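Local coordinates for putative Outer membrane protein (PDB 6GW5) that forms the adhesin domain of Helicobacter pylori SabA, an outer membrane lectin that probably attaches the bacterium to host-surface glycans, at residues A[354-359]-A[395-400]. Numbering follows the deposited sequence.
Sequences EIVTTY and GQYNYQ
On the helix whose Ile-355, Val-356 and Tyr-359 meet Tyr-397 and Tyr-399 of a loop, the carbonyl O of Glu-354 is gripped twice: Thr-358 OG1 donates a hydrogen bond to it at 2.6 Å, with a C=O···donor angle of 153°, and the backbone N of Thr-358 comes from the opposite face of the carbonyl plane at 2.9 Å. The threonine hydroxyl is thereby satisfied within the helix, and apolar and aromatic groups make the contact with the loop. Its main element is an offset stack of the Tyr-359 and Tyr-399 rings, centroids 4.4 Å apart and planes inclined at 28°, the two side chains crossing at about a right angle. CE1 of Tyr-399 lies over one face of Tyr-359, toward the rim. In return, Tyr-359 CB makes a CH-pi contact over the face of Tyr-399, 3.9 Å from the ring centroid. Such packing illustrates how the long loop joining two short antiparallel strands, 383-384 and 400-401, can be laid against helix 348-370 of the adhesin domain; Ile-383 touches both Tyr-359 and Tyr-399, and Lys-26 of helix 3-32 donates to Tyr-399 O. With CG1 anti to the backbone N (chi1 -161°), Ile-355 sends that branch to CE2 of Tyr-399, 3.8 Å from CG1, while its CD1 lies at the ring edge, in plane. Its other branch, CG2, meets Tyr-397 CD1. Val-356 CG2 reaches both loop tyrosines, lying at the edge of the Tyr-397 ring, in its plane, 3.8 Å from CE1 of Tyr-397 and 3.7 Å from Tyr-399 OH.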
# COMPACT_ATOMS: atom_id res chain seq x y z
N GLU A 354 19.05 -26.30 5.41
CA GLU A 354 17.77 -26.99 5.29
C GLU A 354 17.81 -27.95 4.11
O GLU A 354 17.20 -29.01 4.17
CB GLU A 354 16.65 -25.97 5.09
CG GLU A 354 15.26 -26.58 5.04
CD GLU A 354 14.18 -25.50 5.02
OE1 GLU A 354 14.09 -24.72 6.00
OE2 GLU A 354 13.44 -25.44 4.01
N ILE A 355 18.45 -27.56 3.01
CA ILE A 355 18.50 -28.46 1.86
C ILE A 355 19.34 -29.68 2.19
O ILE A 355 19.00 -30.78 1.77
CB ILE A 355 18.97 -27.76 0.56
CG1 ILE A 355 18.56 -28.60 -0.62
CG2 ILE A 355 20.47 -27.43 0.58
CD1 ILE A 355 18.84 -27.92 -1.92
N VAL A 356 20.39 -29.47 2.99
CA VAL A 356 21.27 -30.58 3.35
C VAL A 356 20.49 -31.53 4.28
O VAL A 356 20.46 -32.73 4.02
CB VAL A 356 22.60 -30.12 3.99
CG1 VAL A 356 23.39 -31.31 4.48
CG2 VAL A 356 23.44 -29.37 2.99
N THR A 357 19.87 -31.00 5.33
CA THR A 357 19.06 -31.83 6.21
C THR A 357 18.04 -32.59 5.37
O THR A 357 17.87 -33.77 5.54
CB THR A 357 18.30 -31.01 7.25
OG1 THR A 357 19.21 -30.13 7.90
CG2 THR A 357 17.67 -31.87 8.28
N THR A 358 17.37 -31.89 4.50
CA THR A 358 16.32 -32.48 3.71
C THR A 358 16.84 -33.57 2.75
O THR A 358 16.17 -34.55 2.51
CB THR A 358 15.54 -31.40 2.96
OG1 THR A 358 15.01 -30.48 3.92
CG2 THR A 358 14.38 -32.00 2.17
N TYR A 359 18.04 -33.41 2.23
CA TYR A 359 18.61 -34.41 1.38
C TYR A 359 18.90 -35.65 2.18
O TYR A 359 18.58 -36.76 1.75
CB TYR A 359 19.89 -33.89 0.76
CG TYR A 359 20.84 -34.96 0.26
CD1 TYR A 359 20.49 -35.81 -0.77
CD2 TYR A 359 22.12 -35.08 0.81
CE1 TYR A 359 21.38 -36.79 -1.23
CE2 TYR A 359 23.02 -36.03 0.35
CZ TYR A 359 22.65 -36.88 -0.67
OH TYR A 359 23.54 -37.80 -1.15
N GLY A 395 28.27 -27.86 -8.16
CA GLY A 395 27.77 -27.23 -6.96
C GLY A 395 27.47 -28.21 -5.82
O GLY A 395 26.89 -29.31 -6.00
N GLN A 396 27.80 -27.74 -4.64
CA GLN A 396 27.50 -28.39 -3.38
C GLN A 396 26.02 -28.71 -3.09
O GLN A 396 25.70 -29.59 -2.28
CB GLN A 396 27.91 -27.41 -2.33
CG GLN A 396 28.77 -27.97 -1.29
CD GLN A 396 29.13 -26.92 -0.27
OE1 GLN A 396 29.40 -25.74 -0.61
NE2 GLN A 396 29.08 -27.31 0.97
N TYR A 397 25.13 -27.91 -3.66
CA TYR A 397 23.72 -27.98 -3.31
C TYR A 397 22.84 -28.42 -4.49
O TYR A 397 21.64 -28.54 -4.36
CB TYR A 397 23.29 -26.63 -2.73
CG TYR A 397 24.12 -26.20 -1.52
CD1 TYR A 397 24.09 -26.94 -0.32
CD2 TYR A 397 24.92 -25.05 -1.57
CE1 TYR A 397 24.83 -26.54 0.80
CE2 TYR A 397 25.66 -24.64 -0.48
CZ TYR A 397 25.62 -25.38 0.69
OH TYR A 397 26.37 -24.94 1.74
N ASN A 398 23.46 -28.77 -5.62
CA ASN A 398 22.76 -29.06 -6.82
C ASN A 398 22.35 -30.53 -6.90
O ASN A 398 22.77 -31.27 -7.74
CB ASN A 398 23.63 -28.64 -7.96
CG ASN A 398 22.91 -28.60 -9.27
OD1 ASN A 398 21.68 -28.55 -9.33
ND2 ASN A 398 23.68 -28.59 -10.35
N TYR A 399 21.48 -30.94 -6.01
CA TYR A 399 21.08 -32.35 -5.92
C TYR A 399 20.35 -32.76 -7.16
O TYR A 399 19.63 -31.95 -7.72
CB TYR A 399 20.17 -32.57 -4.71
CG TYR A 399 20.90 -32.32 -3.44
CD1 TYR A 399 21.77 -33.27 -2.93
CD2 TYR A 399 20.76 -31.13 -2.74
CE1 TYR A 399 22.48 -33.04 -1.76
CE2 TYR A 399 21.44 -30.88 -1.57
CZ TYR A 399 22.32 -31.83 -1.10
OH TYR A 399 23.00 -31.60 0.06
N GLN A 400 20.53 -34.00 -7.61
CA GLN A 400 19.76 -34.52 -8.77
C GLN A 400 18.76 -35.47 -8.29
O GLN A 400 19.06 -36.40 -7.56
CB GLN A 400 20.63 -35.18 -9.84
CG GLN A 400 21.65 -34.22 -10.48
CD GLN A 400 21.11 -32.85 -11.00
OE1 GLN A 400 21.36 -31.79 -10.41
NE2 GLN A 400 20.42 -32.86 -12.13